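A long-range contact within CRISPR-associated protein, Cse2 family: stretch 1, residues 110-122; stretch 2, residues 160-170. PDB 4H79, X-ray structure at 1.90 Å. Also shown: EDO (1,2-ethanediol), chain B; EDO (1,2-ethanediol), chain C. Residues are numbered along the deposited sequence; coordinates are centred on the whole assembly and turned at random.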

ATOM      1  N   ARG A 110      -4.184   9.404  -5.433  1.00 23.93           N
ATOM      2  CA  ARG A 110      -3.870   8.768  -6.697  1.00 28.36           C
ATOM      3  C   ARG A 110      -2.658   9.413  -7.336  1.00 29.78           C
ATOM      4  O   ARG A 110      -2.482  10.649  -7.263  1.00 31.12           O
ATOM      5  CB  ARG A 110      -5.038   8.871  -7.705  1.00 31.74           C
ATOM      6  CG  ARG A 110      -6.287   8.083  -7.303  1.00 40.96           C
ATOM      7  CD  ARG A 110      -6.075   6.572  -7.116  1.00 38.96           C
ATOM      8  NE  ARG A 110      -5.339   5.940  -8.199  1.00 53.97           N
ATOM      9  CZ  ARG A 110      -5.802   5.836  -9.425  1.00 39.82           C
ATOM     10  NH1 ARG A 110      -6.999   6.273  -9.702  1.00 57.93           N
ATOM     11  NH2 ARG A 110      -5.087   5.278 -10.358  1.00 43.18           N
ATOM     12  N   GLY A 111      -1.851   8.587  -8.002  1.00 27.54           N
ATOM     13  CA  GLY A 111      -0.737   9.105  -8.823  1.00 32.20           C
ATOM     14  C   GLY A 111       0.571   9.172  -8.041  1.00 39.46           C
ATOM     15  O   GLY A 111       1.600   9.430  -8.631  1.00 36.35           O
ATOM     16  N   TRP A 112       0.541   8.942  -6.716  1.00 31.99           N
ATOM     17  CA  TRP A 112       1.786   8.894  -5.906  1.00 25.75           C
ATOM     18  C   TRP A 112       2.419   7.490  -5.864  1.00 24.39           C
ATOM     19  O   TRP A 112       2.006   6.602  -5.043  1.00 23.98           O
ATOM     20  CB  TRP A 112       1.504   9.369  -4.479  1.00 24.43           C
ATOM     21  CG  TRP A 112       1.401  10.846  -4.398  1.00 27.82           C
ATOM     22  CD1 TRP A 112       0.298  11.664  -4.681  1.00 27.24           C
ATOM     23  CD2 TRP A 112       2.509  11.765  -4.086  1.00 30.16           C
ATOM     24  NE1 TRP A 112       0.648  13.001  -4.509  1.00 29.59           N
ATOM     25  CE2 TRP A 112       1.954  13.124  -4.144  1.00 30.31           C
ATOM     26  CE3 TRP A 112       3.867  11.590  -3.736  1.00 26.98           C
ATOM     27  CZ2 TRP A 112       2.745  14.265  -3.865  1.00 29.00           C
ATOM     28  CZ3 TRP A 112       4.649  12.727  -3.493  1.00 30.35           C
ATOM     29  CH2 TRP A 112       4.094  14.042  -3.532  1.00 25.43           C
ATOM     30  N   GLY A 113       3.412   7.268  -6.708  1.00 23.14           N
ATOM     31  CA  GLY A 113       4.136   5.967  -6.740  1.00 23.75           C
ATOM     32  C   GLY A 113       5.058   5.873  -5.511  1.00 26.47           C
ATOM     33  O   GLY A 113       5.470   6.920  -4.950  1.00 23.54           O
ATOM     34  N   LEU A 114       5.369   4.636  -5.090  1.00 22.08           N
ATOM     35  CA  LEU A 114       6.214   4.441  -3.921  1.00 21.76           C
ATOM     36  C   LEU A 114       7.655   5.044  -4.074  1.00 22.14           C
ATOM     37  O   LEU A 114       8.190   5.630  -3.126  1.00 18.77           O
ATOM     38  CB  LEU A 114       6.339   2.989  -3.537  1.00 20.24           C
ATOM     39  CG  LEU A 114       7.145   2.674  -2.272  1.00 22.15           C
ATOM     40  CD1 LEU A 114       6.375   3.145  -1.070  1.00 22.87           C
ATOM     41  CD2 LEU A 114       7.310   1.137  -2.169  1.00 24.17           C
ATOM     42  N   GLY A 115       8.247   4.888  -5.250  1.00 19.86           N
ATOM     43  CA  GLY A 115       9.617   5.423  -5.512  1.00 23.26           C
ATOM     44  C   GLY A 115       9.613   6.963  -5.408  1.00 24.94           C
ATOM     45  O   GLY A 115      10.491   7.563  -4.731  1.00 22.43           O
ATOM     46  N   GLU A 116       8.612   7.609  -6.030  1.00 23.64           N
ATOM     47  CA  GLU A 116       8.479   9.084  -5.955  1.00 23.55           C
ATOM     48  C   GLU A 116       8.292   9.534  -4.503  1.00 19.90           C
ATOM     49  O   GLU A 116       8.880  10.539  -4.087  1.00 24.24           O
ATOM     50  CB  GLU A 116       7.281   9.597  -6.745  1.00 26.09           C
ATOM     51  CG  GLU A 116       7.447   9.406  -8.256  1.00 30.53           C
ATOM     52  CD  GLU A 116       6.919   8.017  -8.774  1.00 39.31           C
ATOM     53  OE1 GLU A 116       6.899   6.948  -8.058  1.00 35.00           O
ATOM     54  OE2 GLU A 116       6.525   8.000  -9.947  1.00 47.72           O
ATOM     55  N   ALA A 117       7.439   8.832  -3.754  1.00 19.93           N
ATOM     56  CA  ALA A 117       7.179   9.206  -2.340  1.00 23.71           C
ATOM     57  C   ALA A 117       8.429   9.073  -1.527  1.00 21.83           C
ATOM     58  O   ALA A 117       8.793   9.979  -0.712  1.00 18.99           O
ATOM     59  CB  ALA A 117       6.048   8.324  -1.747  1.00 19.67           C
ATOM     60  N   VAL A 118       9.104   7.949  -1.681  1.00 19.91           N
ATOM     61  CA  VAL A 118      10.346   7.722  -0.865  1.00 19.23           C
ATOM     62  C   VAL A 118      11.432   8.802  -1.189  1.00 20.44           C
ATOM     63  O   VAL A 118      12.146   9.289  -0.313  1.00 22.16           O
ATOM     64  CB  VAL A 118      10.897   6.280  -1.123  1.00 22.24           C
ATOM     65  CG1 VAL A 118      12.336   6.141  -0.577  1.00 21.56           C
ATOM     66  CG2 VAL A 118       9.946   5.260  -0.466  1.00 23.97           C
ATOM     67  N   ARG A 119      11.549   9.166  -2.449  1.00 18.93           N
ATOM     68  CA  ARG A 119      12.558  10.174  -2.864  1.00 21.18           C
ATOM     69  C   ARG A 119      12.331  11.538  -2.124  1.00 19.90           C
ATOM     70  O   ARG A 119      13.296  12.234  -1.817  1.00 21.66           O
ATOM     71  CB  ARG A 119      12.509  10.390  -4.387  1.00 23.23           C
ATOM     72  CG  ARG A 119      13.665  11.309  -4.862  1.00 24.75           C
ATOM     73  CD  ARG A 119      14.992  10.607  -4.563  1.00 27.32           C
ATOM     74  NE  ARG A 119      16.217  11.437  -4.716  1.00 39.98           N
ATOM     75  CZ  ARG A 119      16.958  11.571  -5.827  1.00 45.09           C
ATOM     76  NH1 ARG A 119      16.617  10.971  -6.948  1.00 38.09           N
ATOM     77  NH2 ARG A 119      18.060  12.339  -5.826  1.00 42.09           N
ATOM     78  N   ARG A 120      11.077  11.855  -1.767  1.00 19.46           N
ATOM     79  CA  ARG A 120      10.738  13.139  -1.042  1.00 21.60           C
ATOM     80  C   ARG A 120      11.303  13.141   0.354  1.00 20.53           C
ATOM     81  O   ARG A 120      11.414  14.173   0.985  1.00 20.92           O
ATOM     82  CB  ARG A 120       9.201  13.382  -0.960  1.00 26.17           C
ATOM     83  CG  ARG A 120       8.498  13.540  -2.314  1.00 28.31           C
ATOM     84  CD  ARG A 120       9.285  14.411  -3.213  1.00 34.35           C
ATOM     85  NE  ARG A 120       8.488  14.649  -4.426  1.00 49.71           N
ATOM     86  CZ  ARG A 120       7.691  15.693  -4.599  1.00 40.29           C
ATOM     87  NH1 ARG A 120       7.610  16.631  -3.671  1.00 31.74           N
ATOM     88  NH2 ARG A 120       7.020  15.825  -5.723  1.00 41.88           N
ATOM     89  N   LEU A 121      11.622  11.964   0.861  1.00 19.08           N
ATOM     90  CA  LEU A 121      12.251  11.851   2.215  1.00 21.45           C
ATOM     91  C   LEU A 121      13.663  12.399   2.256  1.00 23.33           C
ATOM     92  O   LEU A 121      14.218  12.603   3.313  1.00 23.77           O
ATOM     93  CB  LEU A 121      12.280  10.382   2.693  1.00 22.39           C
ATOM     94  CG  LEU A 121      10.919   9.730   2.955  1.00 19.58           C
ATOM     95  CD1 LEU A 121      11.077   8.210   3.240  1.00 19.29           C
ATOM     96  CD2 LEU A 121      10.204  10.405   4.128  1.00 18.60           C
ATOM     97  N   MET A 122      14.237  12.703   1.100  1.00 21.20           N
ATOM     98  CA  MET A 122      15.648  13.211   1.087  1.00 24.54           C
ATOM     99  C   MET A 122      15.713  14.459   0.197  1.00 20.73           C
ATOM    100  O   MET A 122      14.781  14.706  -0.585  1.00 21.78           O
ATOM    101  CB  MET A 122      16.657  12.080   0.640  1.00 27.14           C
ATOM    102  CG  MET A 122      16.366  11.547  -0.680  1.00 32.77           C
ATOM    103  SD  MET A 122      16.938   9.801  -0.837  1.00 30.13           S
ATOM    104  CE  MET A 122      15.860   8.889   0.224  1.00 35.42           C
ATOM    105  N   ARG A 160       5.587  10.303   8.767  1.00 20.34           N
ATOM    106  CA  ARG A 160       6.256  11.368   9.576  1.00 20.57           C
ATOM    107  C   ARG A 160       6.427  12.656   8.734  1.00 19.30           C
ATOM    108  O   ARG A 160       6.310  13.750   9.261  1.00 19.83           O
ATOM    109  CB  ARG A 160       7.631  10.849  10.126  1.00 26.30           C
ATOM    110  CG  ARG A 160       8.328  11.799  11.119  1.00 40.13           C
ATOM    111  CD  ARG A 160       9.016  11.001  12.241  1.00 47.88           C
ATOM    112  NE  ARG A 160       9.194  11.788  13.465  1.00 50.82           N
ATOM    113  CZ  ARG A 160      10.255  12.560  13.706  1.00 53.11           C
ATOM    114  NH1 ARG A 160      10.335  13.262  14.855  1.00 43.79           N
ATOM    115  NH2 ARG A 160      11.242  12.632  12.799  1.00 42.20           N
ATOM    116  N   ASP A 161       6.630  12.507   7.419  1.00 16.95           N
ATOM    117  CA  ASP A 161       6.800  13.650   6.494  1.00 18.46           C
ATOM    118  C   ASP A 161       5.475  14.020   5.816  1.00 19.86           C
ATOM    119  O   ASP A 161       5.454  14.872   4.960  1.00 19.09           O
ATOM    120  CB  ASP A 161       7.883  13.327   5.437  1.00 19.05           C
ATOM    121  CG  ASP A 161       9.293  13.657   5.914  1.00 24.35           C
ATOM    122  OD1 ASP A 161       9.539  13.615   7.179  1.00 23.44           O
ATOM    123  OD2 ASP A 161      10.140  14.012   5.064  1.00 20.27           O
ATOM    124  N   ALA A 162       4.389  13.321   6.175  1.00 21.74           N
ATOM    125  CA  ALA A 162       3.044  13.581   5.629  1.00 20.91           C
ATOM    126  C   ALA A 162       3.044  13.452   4.113  1.00 19.25           C
ATOM    127  O   ALA A 162       2.407  14.257   3.413  1.00 23.01           O
ATOM    128  CB  ALA A 162       2.580  15.009   6.036  1.00 19.16           C
ATOM    129  N   ILE A 163       3.798  12.492   3.572  1.00 19.48           N
ATOM    130  CA  ILE A 163       3.808  12.236   2.127  1.00 18.37           C
ATOM    131  C   ILE A 163       2.770  11.129   1.826  1.00 21.56           C
ATOM    132  O   ILE A 163       2.896   9.988   2.358  1.00 19.67           O
ATOM    133  CB  ILE A 163       5.220  11.727   1.704  1.00 17.52           C
ATOM    134  CG1 ILE A 163       6.288  12.805   2.026  1.00 20.27           C
ATOM    135  CG2 ILE A 163       5.279  11.369   0.175  1.00 17.05           C
ATOM    136  CD1 ILE A 163       7.724  12.187   2.157  1.00 20.69           C
ATOM    137  N   PRO A 164       1.846  11.389   0.899  1.00 21.37           N
ATOM    138  CA  PRO A 164       0.803  10.447   0.551  1.00 22.46           C
ATOM    139  C   PRO A 164       1.322   9.339  -0.380  1.00 25.18           C
ATOM    140  O   PRO A 164       2.394   9.448  -1.007  1.00 21.64           O
ATOM    141  CB  PRO A 164      -0.210  11.344  -0.211  1.00 22.77           C
ATOM    142  CG  PRO A 164       0.626  12.379  -0.857  1.00 24.54           C
ATOM    143  CD  PRO A 164       1.734  12.653   0.119  1.00 22.24           C
ATOM    144  N   LEU A 165       0.549   8.275  -0.504  1.00 21.50           N
ATOM    145  CA  LEU A 165       0.826   7.222  -1.438  1.00 19.37           C
ATOM    146  C   LEU A 165      -0.483   6.793  -2.170  1.00 23.16           C
ATOM    147  O   LEU A 165      -1.583   6.914  -1.636  1.00 24.09           O
ATOM    148  CB  LEU A 165       1.408   6.073  -0.638  1.00 22.10           C
ATOM    149  CG  LEU A 165       2.188   4.958  -1.187  1.00 28.51           C
ATOM    150  CD1 LEU A 165       3.437   5.497  -1.926  1.00 26.69           C
ATOM    151  CD2 LEU A 165       2.548   4.013   0.048  1.00 27.40           C
ATOM    152  N   ASP A 166      -0.355   6.290  -3.395  1.00 21.69           N
ATOM    153  CA  ASP A 166      -1.529   5.744  -4.101  1.00 23.59           C
ATOM    154  C   ASP A 166      -1.704   4.289  -3.706  1.00 21.18           C
ATOM    155  O   ASP A 166      -0.968   3.379  -4.211  1.00 22.63           O
ATOM    156  CB  ASP A 166      -1.309   5.855  -5.616  1.00 23.23           C
ATOM    157  CG  ASP A 166      -2.491   5.363  -6.403  1.00 29.03           C
ATOM    158  OD1 ASP A 166      -3.300   4.507  -5.899  1.00 23.19           O
ATOM    159  OD2 ASP A 166      -2.582   5.838  -7.560  1.00 32.15           O
ATOM    160  N   TYR A 167      -2.633   4.041  -2.758  1.00 22.96           N
ATOM    161  CA  TYR A 167      -2.871   2.659  -2.266  1.00 24.94           C
ATOM    162  C   TYR A 167      -3.505   1.705  -3.270  1.00 22.50           C
ATOM    163  O   TYR A 167      -3.284   0.452  -3.200  1.00 26.40           O
ATOM    164  CB  TYR A 167      -3.644   2.658  -0.933  1.00 19.16           C
ATOM    165  CG  TYR A 167      -2.620   2.958   0.175  1.00 25.22           C
ATOM    166  CD1 TYR A 167      -1.863   1.900   0.785  1.00 20.65           C
ATOM    167  CD2 TYR A 167      -2.367   4.292   0.584  1.00 20.63           C
ATOM    168  CE1 TYR A 167      -0.890   2.214   1.765  1.00 25.31           C
ATOM    169  CE2 TYR A 167      -1.395   4.618   1.572  1.00 21.93           C
ATOM    170  CZ  TYR A 167      -0.651   3.561   2.143  1.00 26.16           C
ATOM    171  OH  TYR A 167       0.311   3.825   3.115  1.00 23.08           O
ATOM    172  N   GLY A 168      -4.281   2.252  -4.228  1.00 27.17           N
ATOM    173  CA  GLY A 168      -4.799   1.413  -5.397  1.00 25.99           C
ATOM    174  C   GLY A 168      -3.622   0.894  -6.214  1.00 26.20           C
ATOM    175  O   GLY A 168      -3.509  -0.320  -6.535  1.00 23.86           O
ATOM    176  N   LEU A 169      -2.709   1.816  -6.542  1.00 27.90           N
ATOM    177  CA  LEU A 169      -1.519   1.392  -7.287  1.00 27.11           C
ATOM    178  C   LEU A 169      -0.678   0.395  -6.477  1.00 25.14           C
ATOM    179  O   LEU A 169      -0.243  -0.656  -7.002  1.00 24.87           O
ATOM    180  CB  LEU A 169      -0.674   2.573  -7.731  1.00 23.05           C
ATOM    181  CG  LEU A 169       0.649   2.280  -8.457  1.00 25.62           C
ATOM    182  CD1 LEU A 169       0.477   1.356  -9.719  1.00 26.45           C
ATOM    183  CD2 LEU A 169       1.396   3.586  -8.817  1.00 29.73           C
ATOM    184  N   LEU A 170      -0.497   0.702  -5.177  1.00 26.17           N
ATOM    185  CA  LEU A 170       0.331  -0.180  -4.362  1.00 30.42           C
ATOM    186  C   LEU A 170      -0.259  -1.605  -4.271  1.00 27.49           C
ATOM    187  O   LEU A 170       0.500  -2.599  -4.346  1.00 26.76           O
ATOM    188  CB  LEU A 170       0.515   0.407  -2.977  1.00 24.86           C
ATOM    189  CG  LEU A 170       1.547  -0.303  -2.109  1.00 26.07           C
ATOM    190  CD1 LEU A 170       2.963  -0.107  -2.668  1.00 25.38           C
ATOM    191  CD2 LEU A 170       1.384   0.154  -0.622  1.00 24.87           C
TER
HETATM  192  C1  EDO B 301       3.446  13.155  -7.270  1.00 58.09           C
HETATM  193  O1  EDO B 301       2.398  12.537  -8.022  1.00 62.92           O
HETATM  194  C2  EDO B 301       4.729  13.126  -8.084  1.00 56.42           C
HETATM  195  O2  EDO B 301       5.391  11.869  -7.881  1.00 63.19           O
HETATM  196  C1  EDO C 302      -7.489   9.663  -4.010  1.00 41.38           C
HETATM  197  O1  EDO C 302      -6.713  10.542  -4.870  1.00 41.37           O
HETATM  198  C2  EDO C 302      -8.317  10.484  -3.021  1.00 47.66           C
HETATM  199  O2  EDO C 302      -7.373  11.183  -2.208  1.00 37.43           O
HETATM  200  O   HOH W   1       1.713   3.831  -4.857  1.00 27.36           O
HETATM  201  O   HOH W   2       9.807  15.355   2.905  1.00 22.41           O

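A single carboxylate can organise a long-range contact when each of its oxygens has separate work, and Asp-166 of this Cse2-family protein illustrates the principle. Its OD2 accepts from Arg-110 NE at 2.8 Å, a salt bridge made near the guanidinium plane, and from Gly-111 N at 2.9 Å. Its OD1 turns back into its own stretch and caps the following helix, accepting from Leu-169 N at 2.8 Å. Aspartate suits the N-cap because its short side chain, with chi1 in t, brings OD1 to the free Leu-169 N of the first turn, while OD2 is left to face the other stretch. The backbone joins in: Asp-166 N donates to Trp-112 O at 2.9 Å, and water 1 donates to both Trp-112 O and Asp-166 O (2.8 Å each). Gly-111 has backbone angles at which a CB would jam against the preceding carbonyl.

Outward from this polar cluster the contact becomes apolar. Pro-164 CG lies 3.6 Å from the centroid of the Trp-112 five-membered ring, a CH-pi contact over one face; an ethanediol covers the opposite face. Ala-117, on the helix, has a single methyl that lets the loop of stretch 2 come close, with CB 3.7 Å from Ile-163 CG2 and 3.9 Å from Leu-165 CD1. Farther along, Leu-121 CD2 meets Ile-163 CD1 at 3.6 Å, and water 2 links Arg-120 O to Asp-161 OD2. Altogether 677 Å² is buried.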